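Local coordinates for protein cyclodipeptide synthetase (Mycobacterium tuberculosis, PDB 2X9Q) that probably catalyses the ATP-independent formation of cyclo(L-tyrosyl-L-tyrosyl) from two molecules of L-tyrosyl-tRNA(Tyr), at residues A83-S88 and V113-T118; P89-F94 and N251-S256; Q97-L102 and A149-T154. All blocks are in the same frame, centred on the assembly; numbering follows the deposited sequence.

Contact 1 pairs two central parallel strands of the sheet, contact 3 packs two helices over one face of it, and contact 2 bridges the loop that leaves strand 82-87 and the end of neighbouring strand 249-253. The centres of contacts 1 and 2 lie about 9 Å apart, those of 1 and 3 about 11 Å, and those of 2 and 3 about 12 Å. Contacts 1 and 2 meet at the probable nucleophile, where Ser88 OG lies 2.5 Å from Tyr253 OH. Contact 3 reaches the strands through Phe115 CB, 3.6 Å from Ile151 CG2. Phe94 spans the layers, touching both Val87 and Leu99.

Contact 1 (A83-S88 and V113-T118); sequences AVIGVS and VDFVYT
Ile85 and Val87 lie on the same face of the sheet as Phe115, and each rests a methyl group against its ring. CG2 of Ile85 is anti to the backbone N, which brings it to 3.6 Å from Phe115 CE1; the two side chains run side by side and point the same way. From further along the strand, Val87 CG2 reaches Phe115 CD1 at 3.8 Å. The other branch of Ile85 leads back along the strand, with CD1 3.7 Å from Val113 CG1. Val116 occupies the opposite face, its CG2 meeting Val84 CG1 at 4.0 Å. Helix 133-158 covers the Val87 and Phe115 side through Ile151, while helix 220-244 lies against Val116 through Leu236.

Ile85, Val87 and Val116, which bury most surface here, also carry much of the backbone pairing, which is parallel and in register from Ala83 opposite Val113 to Val87 opposite Tyr117, with the strands twisted by 24°. Ile85 N donates to Asp114 O (2.9 Å), and Ile85 O accepts from Val116 N (3.0 Å), a donor standing above the carbonyl plane by 37°. Val116 O then receives Val87 N at 2.9 Å. The last bond, Thr118 N to Val87 O (3.1 Å), is nearly collinear with that carbonyl (176°) and carries the pairing past the strand end. There Thr118 OG1 is hydrogen-bonded to Glu233, which may be critical to catalysis.

The pair belongs to the beta-alpha-beta unit of strand 82-87, helix 96-109 and strand 112-117, in a Rossmann-like sheet consistent with the HUP clan. Apolar packing on both faces and backbone bonds between them make the contact a buried, fully paired joint, which places Ser88, the probable nucleophile, and Thr118 just beyond adjacent strand ends, CB of Ser88 directed away from strand 112-117.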
loop_
_atom_site.group_PDB
_atom_site.type_symbol
_atom_site.label_atom_id
_atom_site.label_comp_id
_atom_site.label_asym_id
_atom_site.label_seq_id
_atom_site.Cartn_x
_atom_site.Cartn_y
_atom_site.Cartn_z
ATOM N N ALA A 83 0.611 -10.134 6.177
ATOM C CA ALA A 83 0.337 -9.340 4.969
ATOM C C ALA A 83 -0.392 -8.030 5.342
ATOM O O ALA A 83 -1.314 -8.001 6.197
ATOM C CB ALA A 83 -0.444 -10.132 3.904
ATOM N N VAL A 84 -0.005 -6.958 4.647
ATOM C CA VAL A 84 -0.874 -5.761 4.534
ATOM C C VAL A 84 -1.619 -5.874 3.208
ATOM O O VAL A 84 -1.004 -6.019 2.162
ATOM C CB VAL A 84 -0.021 -4.458 4.521
ATOM C CG1 VAL A 84 -0.947 -3.172 4.254
ATOM C CG2 VAL A 84 0.676 -4.321 5.908
ATOM N N ILE A 85 -2.946 -5.776 3.276
ATOM C CA ILE A 85 -3.808 -5.662 2.112
ATOM C C ILE A 85 -4.275 -4.202 2.105
ATOM O O ILE A 85 -5.147 -3.842 2.902
ATOM C CB ILE A 85 -4.978 -6.630 2.276
ATOM C CG1 ILE A 85 -4.354 -8.081 2.333
ATOM C CG2 ILE A 85 -5.891 -6.665 1.019
ATOM C CD1 ILE A 85 -5.436 -9.192 2.333
ATOM N N GLY A 86 -3.647 -3.367 1.288
ATOM C CA GLY A 86 -3.986 -1.946 1.270
ATOM C C GLY A 86 -5.293 -1.795 0.488
ATOM O O GLY A 86 -5.562 -2.591 -0.447
ATOM N N VAL A 87 -6.147 -0.860 0.915
ATOM C CA VAL A 87 -7.442 -0.708 0.220
ATOM C C VAL A 87 -7.625 0.804 -0.049
ATOM O O VAL A 87 -7.346 1.582 0.808
ATOM C CB VAL A 87 -8.639 -1.281 1.079
ATOM C CG1 VAL A 87 -9.940 -1.161 0.277
ATOM C CG2 VAL A 87 -8.413 -2.759 1.440
ATOM N N SER A 88 -7.959 1.187 -1.287
ATOM C CA SER A 88 -8.144 2.586 -1.706
ATOM C C SER A 88 -9.638 2.920 -1.718
ATOM O O SER A 88 -10.424 2.169 -2.247
ATOM C CB SER A 88 -7.697 2.765 -3.155
ATOM O OG SER A 88 -6.377 2.264 -3.244
ATOM N N VAL A 113 -3.141 -10.785 9.272
ATOM C CA VAL A 113 -3.455 -10.008 8.059
ATOM C C VAL A 113 -4.033 -8.681 8.487
ATOM O O VAL A 113 -4.980 -8.652 9.332
ATOM C CB VAL A 113 -4.469 -10.689 7.149
ATOM C CG1 VAL A 113 -4.865 -9.744 5.940
ATOM C CG2 VAL A 113 -3.966 -12.032 6.651
ATOM N N ASP A 114 -3.509 -7.578 7.960
ATOM C CA ASP A 114 -4.076 -6.218 8.302
ATOM C C ASP A 114 -4.548 -5.554 6.998
ATOM O O ASP A 114 -3.730 -5.408 6.044
ATOM C CB ASP A 114 -3.062 -5.316 8.974
ATOM C CG ASP A 114 -2.873 -5.636 10.443
ATOM O OD1 ASP A 114 -3.645 -5.104 11.262
ATOM O OD2 ASP A 114 -2.039 -6.463 10.784
ATOM N N PHE A 115 -5.849 -5.256 6.900
ATOM C CA PHE A 115 -6.361 -4.479 5.808
ATOM C C PHE A 115 -6.057 -3.075 6.295
ATOM O O PHE A 115 -6.302 -2.793 7.475
ATOM C CB PHE A 115 -7.906 -4.554 5.747
ATOM C CG PHE A 115 -8.445 -5.728 5.060
ATOM C CD1 PHE A 115 -8.364 -5.811 3.690
ATOM C CD2 PHE A 115 -9.049 -6.774 5.794
ATOM C CE1 PHE A 115 -8.929 -6.882 2.989
ATOM C CE2 PHE A 115 -9.586 -7.880 5.111
ATOM C CZ PHE A 115 -9.541 -7.919 3.710
ATOM N N VAL A 116 -5.518 -2.207 5.435
ATOM C CA VAL A 116 -5.273 -0.808 5.826
ATOM C C VAL A 116 -5.892 0.073 4.705
ATOM O O VAL A 116 -5.529 -0.032 3.572
ATOM C CB VAL A 116 -3.744 -0.549 5.938
ATOM C CG1 VAL A 116 -3.491 0.907 6.220
ATOM C CG2 VAL A 116 -3.103 -1.461 7.098
ATOM N N TYR A 117 -6.884 0.896 5.034
ATOM C CA TYR A 117 -7.490 1.732 4.011
ATOM C C TYR A 117 -6.951 3.141 4.095
ATOM O O TYR A 117 -6.689 3.700 5.184
ATOM C CB TYR A 117 -9.046 1.692 4.030
ATOM C CG TYR A 117 -9.642 2.196 5.324
ATOM C CD1 TYR A 117 -9.792 1.334 6.391
ATOM C CD2 TYR A 117 -10.008 3.569 5.504
ATOM C CE1 TYR A 117 -10.319 1.758 7.595
ATOM C CE2 TYR A 117 -10.547 4.016 6.757
ATOM C CZ TYR A 117 -10.745 3.094 7.743
ATOM O OH TYR A 117 -11.171 3.456 9.011
ATOM N N THR A 118 -6.750 3.717 2.931
ATOM C CA THR A 118 -6.124 5.034 2.892
ATOM C C THR A 118 -7.196 6.117 3.220
ATOM O O THR A 118 -8.200 6.172 2.570
ATOM C CB THR A 118 -5.370 5.258 1.579
ATOM O OG1 THR A 118 -4.291 4.319 1.540
ATOM C CG2 THR A 118 -4.685 6.713 1.566
#

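Contact 2 (P89-F94 and N251-S256); sequences PGNSYF and NCYHQS
Tyr93 and His254 lie face to face, the core of an aromatic cluster completed by Phe94 beyond the C-terminal ends of two central strands of the Rossmann-like sheet. Their ring centroids are 4.0 Å apart and the planes only 14° from parallel. CB of Tyr93 points toward residues 251-256 and CG is anti to the backbone N (chi1 178°); further out, Tyr93 CE2 sits 3.6 Å from His254 ND1. The two side chains slide past each other in opposite directions, and the far side of the overlap extends to His254 CB, near Tyr93 OH. Arg98 adds a cation-pi contact to the Tyr93 ring.

Phe94 is turned quite differently. Its plane makes 79° with the imidazole, and its CZ reaches His254 CE1 at 3.6 Å. The same CZ carbon meets Tyr253 CE1, also at 3.6 Å; here the side chains cross at about a right angle, and Tyr253 approaches the edge of the Phe94 ring. Tyr253, probably a substrate-binding residue, directs its OH to a hydrogen bond with Ser88, the probable nucleophile.

Asn91, another probable substrate-binding residue, is steadied by an Asx turn, its OD1 accepting from Tyr93 N at 3.1 Å. That leaves its amide nitrogen directed toward the second segment: Asn91 ND2 donates to a water (3.1 Å), and this water, at the edge of the imidazole and in its plane, is hydrogen-bonded to His254 NE2 (2.8 Å).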
loop_
_atom_site.group_PDB
_atom_site.type_symbol
_atom_site.label_atom_id
_atom_site.label_comp_id
_atom_site.label_asym_id
_atom_site.label_seq_id
_atom_site.Cartn_x
_atom_site.Cartn_y
_atom_site.Cartn_z
ATOM N N PRO A 89 -10.015 4.061 -1.185
ATOM C CA PRO A 89 -11.441 4.433 -1.123
ATOM C C PRO A 89 -11.861 4.844 -2.547
ATOM O O PRO A 89 -10.990 5.179 -3.355
ATOM C CB PRO A 89 -11.413 5.606 -0.123
ATOM C CG PRO A 89 -10.111 6.269 -0.391
ATOM C CD PRO A 89 -9.144 5.074 -0.547
ATOM N N GLY A 90 -13.136 4.746 -2.911
ATOM C CA GLY A 90 -13.536 5.216 -4.261
ATOM C C GLY A 90 -13.077 4.345 -5.440
ATOM O O GLY A 90 -13.075 4.771 -6.581
ATOM N N ASN A 91 -12.716 3.094 -5.174
ATOM C CA ASN A 91 -12.102 2.228 -6.188
ATOM C C ASN A 91 -12.963 1.020 -6.253
ATOM O O ASN A 91 -12.947 0.179 -5.312
ATOM C CB ASN A 91 -10.680 1.857 -5.748
ATOM C CG ASN A 91 -9.911 1.135 -6.826
ATOM O OD1 ASN A 91 -10.476 0.304 -7.543
ATOM N ND2 ASN A 91 -8.609 1.478 -6.977
ATOM N N SER A 92 -13.725 0.880 -7.345
ATOM C CA SER A 92 -14.707 -0.227 -7.403
ATOM C C SER A 92 -14.096 -1.644 -7.420
ATOM O O SER A 92 -14.791 -2.619 -7.217
ATOM C CB SER A 92 -15.607 -0.101 -8.613
ATOM O OG SER A 92 -14.741 -0.047 -9.752
ATOM N N TYR A 93 -12.807 -1.776 -7.655
ATOM C CA TYR A 93 -12.158 -3.111 -7.520
ATOM C C TYR A 93 -12.469 -3.726 -6.147
ATOM O O TYR A 93 -12.657 -4.939 -6.009
ATOM C CB TYR A 93 -10.629 -2.933 -7.712
ATOM C CG TYR A 93 -9.866 -4.223 -7.537
ATOM C CD1 TYR A 93 -9.797 -5.167 -8.580
ATOM C CD2 TYR A 93 -9.189 -4.512 -6.331
ATOM C CE1 TYR A 93 -9.046 -6.388 -8.427
ATOM C CE2 TYR A 93 -8.472 -5.672 -6.173
ATOM C CZ TYR A 93 -8.376 -6.607 -7.221
ATOM O OH TYR A 93 -7.654 -7.786 -6.998
ATOM N N PHE A 94 -12.510 -2.894 -5.110
ATOM C CA PHE A 94 -12.747 -3.376 -3.735
ATOM C C PHE A 94 -14.202 -3.533 -3.400
ATOM O O PHE A 94 -14.726 -2.893 -2.481
ATOM C CB PHE A 94 -11.986 -2.535 -2.654
ATOM C CG PHE A 94 -10.466 -2.536 -2.892
ATOM C CD1 PHE A 94 -9.714 -3.677 -2.551
ATOM C CD2 PHE A 94 -9.813 -1.419 -3.473
ATOM C CE1 PHE A 94 -8.303 -3.711 -2.773
ATOM C CE2 PHE A 94 -8.409 -1.435 -3.767
ATOM C CZ PHE A 94 -7.668 -2.607 -3.363
ATOM N N ASN A 251 3.572 -6.655 1.543
ATOM C CA ASN A 251 2.625 -5.570 1.294
ATOM C C ASN A 251 1.979 -5.802 -0.072
ATOM O O ASN A 251 2.677 -5.870 -1.114
ATOM C CB ASN A 251 3.355 -4.210 1.434
ATOM C CG ASN A 251 2.330 -3.058 1.507
ATOM O OD1 ASN A 251 1.361 -3.078 0.761
ATOM N ND2 ASN A 251 2.565 -2.079 2.341
ATOM N N CYS A 252 0.641 -6.025 -0.083
ATOM C CA CYS A 252 -0.011 -6.560 -1.295
ATOM C C CYS A 252 -0.971 -5.632 -1.953
ATOM O O CYS A 252 -1.843 -5.025 -1.253
ATOM C CB CYS A 252 -0.826 -7.831 -0.938
ATOM S SG CYS A 252 0.252 -9.103 -0.224
ATOM N N TYR A 253 -0.884 -5.528 -3.282
ATOM C CA TYR A 253 -1.847 -4.666 -4.011
ATOM C C TYR A 253 -2.020 -5.235 -5.379
ATOM O O TYR A 253 -1.205 -6.039 -5.809
ATOM C CB TYR A 253 -1.311 -3.196 -4.080
ATOM C CG TYR A 253 -2.372 -2.156 -4.312
ATOM C CD1 TYR A 253 -3.431 -2.022 -3.412
ATOM C CD2 TYR A 253 -2.326 -1.310 -5.460
ATOM C CE1 TYR A 253 -4.459 -1.077 -3.636
ATOM C CE2 TYR A 253 -3.352 -0.356 -5.686
ATOM C CZ TYR A 253 -4.384 -0.254 -4.778
ATOM O OH TYR A 253 -5.374 0.680 -4.934
ATOM N N HIS A 254 -3.061 -4.818 -6.083
ATOM C CA HIS A 254 -3.334 -5.393 -7.381
ATOM C C HIS A 254 -2.586 -4.670 -8.503
ATOM O O HIS A 254 -2.798 -5.017 -9.667
ATOM C CB HIS A 254 -4.853 -5.385 -7.706
ATOM C CG HIS A 254 -5.507 -4.027 -7.613
ATOM N ND1 HIS A 254 -5.690 -3.373 -6.428
ATOM C CD2 HIS A 254 -6.084 -3.235 -8.568
ATOM C CE1 HIS A 254 -6.263 -2.198 -6.638
ATOM N NE2 HIS A 254 -6.500 -2.079 -7.935
ATOM N N GLN A 255 -1.771 -3.672 -8.170
ATOM C CA GLN A 255 -0.876 -2.988 -9.140
ATOM C C GLN A 255 0.473 -2.830 -8.443
ATOM O O GLN A 255 0.487 -2.610 -7.244
ATOM C CB GLN A 255 -1.354 -1.543 -9.393
ATOM C CG GLN A 255 -2.635 -1.413 -10.163
ATOM C CD GLN A 255 -3.275 -0.023 -9.983
ATOM O OE1 GLN A 255 -2.661 0.923 -9.456
ATOM N NE2 GLN A 255 -4.533 0.089 -10.393
ATOM N N SER A 256 1.619 -2.847 -9.146
ATOM C CA SER A 256 2.878 -2.622 -8.374
ATOM C C SER A 256 2.943 -1.189 -7.836
ATOM O O SER A 256 2.436 -0.265 -8.446
ATOM C CB SER A 256 4.179 -3.042 -9.095
ATOM O OG SER A 256 4.155 -2.425 -10.335
HETATM O O HOH W 1 -7.548 -0.006 -9.432
#

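Contact 3 (Q97-L102 and A149-T154); sequences QRLRDL and AKITTT
Leu99 makes the apolar part of this helix-helix contact, meeting Lys150 and Ile151 with the end of its side chain. CG of Leu99 is anti to the carbonyl carbon (chi1 -71°), and beyond it CD1 lies 3.7 Å from Lys150 CB and 3.9 Å from Ile151 CG1. Leu99 crosses both of these side chains at about a right angle. Lys150 takes part only through the root of its chain, whose extended remainder leads away from the other helix.

The backbones come nearest where the CA atoms of Arg100 and Thr154 are 5.7 Å apart, and there Thr154 uses both its methyl and its hydroxyl. CG2, anti to the backbone N, rests 3.6 Å from Leu99 O and also touches Arg100 CA. The hydroxyl faces Leu99 CB, but the polar need of OG1 is met within its own helix: Thr154 OG1 donates to Lys150 O at 2.8 Å. Thr154 N bonds to that oxygen as well, from the opposite face of the carbonyl plane, so Lys150 O is held by two donors.

No hydrogen bond joins the two segments. Beside the apolar contact, Arg100 NH1 forms a salt bridge with Glu157, about one turn beyond Thr154 on helix 133-158.

The axes come within 9.5 Å at a crossing angle of -44°. Leu99 and Ile151 both also touch Val87 and Phe115, which places helices 96-109 and 133-158 as neighbours in one layer over a single face of the parallel sheet, as in Rossmann-like folds.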
loop_
_atom_site.group_PDB
_atom_site.type_symbol
_atom_site.label_atom_id
_atom_site.label_comp_id
_atom_site.label_asym_id
_atom_site.label_seq_id
_atom_site.Cartn_x
_atom_site.Cartn_y
_atom_site.Cartn_z
ATOM N N GLN A 97 -17.424 -8.654 -2.349
ATOM C CA GLN A 97 -16.952 -10.035 -2.649
ATOM C C GLN A 97 -15.387 -10.062 -2.764
ATOM O O GLN A 97 -14.763 -11.007 -2.274
ATOM C CB GLN A 97 -17.568 -10.535 -3.989
ATOM C CG GLN A 97 -17.214 -12.049 -4.353
ATOM C CD GLN A 97 -17.587 -12.990 -3.186
ATOM O OE1 GLN A 97 -16.718 -13.627 -2.532
ATOM N NE2 GLN A 97 -18.887 -13.011 -2.847
ATOM N N ARG A 98 -14.789 -9.060 -3.441
ATOM C CA ARG A 98 -13.329 -9.059 -3.620
ATOM C C ARG A 98 -12.662 -8.960 -2.253
ATOM O O ARG A 98 -11.663 -9.614 -2.033
ATOM C CB ARG A 98 -12.839 -7.896 -4.478
ATOM C CG ARG A 98 -11.262 -7.923 -4.772
ATOM C CD ARG A 98 -11.105 -8.809 -5.937
ATOM N NE ARG A 98 -11.613 -7.981 -7.026
ATOM C CZ ARG A 98 -12.103 -8.443 -8.162
ATOM N NH1 ARG A 98 -12.139 -9.766 -8.403
ATOM N NH2 ARG A 98 -12.530 -7.553 -9.060
ATOM N N LEU A 99 -13.204 -8.138 -1.337
ATOM C CA LEU A 99 -12.612 -8.002 0.008
ATOM C C LEU A 99 -12.723 -9.318 0.768
ATOM O O LEU A 99 -11.808 -9.718 1.505
ATOM C CB LEU A 99 -13.272 -6.873 0.794
ATOM C CG LEU A 99 -12.902 -5.449 0.268
ATOM C CD1 LEU A 99 -13.906 -4.441 0.898
ATOM C CD2 LEU A 99 -11.415 -5.127 0.691
ATOM N N ARG A 100 -13.888 -9.966 0.665
ATOM C CA ARG A 100 -14.001 -11.292 1.296
ATOM C C ARG A 100 -12.993 -12.286 0.709
ATOM O O ARG A 100 -12.427 -13.050 1.422
ATOM C CB ARG A 100 -15.403 -11.856 1.100
ATOM C CG ARG A 100 -15.708 -13.051 1.993
ATOM C CD ARG A 100 -17.209 -13.447 1.802
ATOM N NE ARG A 100 -17.324 -14.838 2.209
ATOM C CZ ARG A 100 -17.487 -15.212 3.470
ATOM N NH1 ARG A 100 -17.602 -14.293 4.453
ATOM N NH2 ARG A 100 -17.542 -16.496 3.747
ATOM N N ASP A 101 -12.850 -12.309 -0.593
ATOM C CA ASP A 101 -11.950 -13.264 -1.223
ATOM C C ASP A 101 -10.502 -12.982 -0.744
ATOM O O ASP A 101 -9.742 -13.912 -0.338
ATOM C CB ASP A 101 -12.103 -13.131 -2.737
ATOM C CG ASP A 101 -13.413 -13.753 -3.253
ATOM O OD1 ASP A 101 -14.078 -14.434 -2.440
ATOM O OD2 ASP A 101 -13.735 -13.550 -4.445
ATOM N N LEU A 102 -10.165 -11.696 -0.653
ATOM C CA LEU A 102 -8.842 -11.290 -0.166
ATOM C C LEU A 102 -8.588 -11.712 1.263
ATOM O O LEU A 102 -7.461 -12.117 1.653
ATOM C CB LEU A 102 -8.643 -9.735 -0.304
ATOM C CG LEU A 102 -8.273 -9.278 -1.723
ATOM C CD1 LEU A 102 -8.464 -7.694 -1.928
ATOM C CD2 LEU A 102 -6.810 -9.650 -2.068
ATOM N N ALA A 149 -16.649 0.665 6.001
ATOM C CA ALA A 149 -17.745 -0.184 6.326
ATOM C C ALA A 149 -17.611 -1.530 5.601
ATOM O O ALA A 149 -17.798 -2.561 6.211
ATOM C CB ALA A 149 -19.054 0.502 5.893
ATOM N N LYS A 150 -17.308 -1.536 4.308
ATOM C CA LYS A 150 -17.156 -2.818 3.574
ATOM C C LYS A 150 -16.041 -3.666 4.214
ATOM O O LYS A 150 -16.223 -4.871 4.403
ATOM C CB LYS A 150 -16.854 -2.648 2.111
ATOM C CG LYS A 150 -18.026 -1.964 1.381
ATOM C CD LYS A 150 -17.542 -1.629 -0.038
ATOM C CE LYS A 150 -18.686 -1.130 -0.887
ATOM N NZ LYS A 150 -18.284 -1.236 -2.371
ATOM N N ILE A 151 -14.923 -3.026 4.593
ATOM C CA ILE A 151 -13.863 -3.792 5.213
ATOM C C ILE A 151 -14.308 -4.270 6.563
ATOM O O ILE A 151 -14.061 -5.434 6.872
ATOM C CB ILE A 151 -12.524 -3.062 5.278
ATOM C CG1 ILE A 151 -12.072 -2.646 3.847
ATOM C CG2 ILE A 151 -11.476 -3.938 5.950
ATOM C CD1 ILE A 151 -11.008 -1.406 3.951
ATOM N N THR A 152 -14.909 -3.380 7.388
ATOM C CA THR A 152 -15.328 -3.774 8.719
ATOM C C THR A 152 -16.305 -4.950 8.670
ATOM O O THR A 152 -16.133 -5.889 9.429
ATOM C CB THR A 152 -15.846 -2.572 9.522
ATOM O OG1 THR A 152 -14.816 -1.575 9.461
ATOM C CG2 THR A 152 -16.221 -2.912 11.100
ATOM N N THR A 153 -17.268 -4.957 7.738
ATOM C CA THR A 153 -18.215 -6.074 7.638
ATOM C C THR A 153 -17.438 -7.336 7.277
ATOM O O THR A 153 -17.643 -8.400 7.864
ATOM C CB THR A 153 -19.274 -5.754 6.556
ATOM O OG1 THR A 153 -19.962 -4.555 6.951
ATOM C CG2 THR A 153 -20.332 -6.986 6.308
ATOM N N THR A 154 -16.559 -7.224 6.276
ATOM C CA THR A 154 -15.689 -8.347 5.907
ATOM C C THR A 154 -14.989 -9.013 7.110
ATOM O O THR A 154 -15.020 -10.242 7.285
ATOM C CB THR A 154 -14.666 -7.914 4.838
ATOM O OG1 THR A 154 -15.369 -7.400 3.691
ATOM C CG2 THR A 154 -13.844 -9.161 4.431
#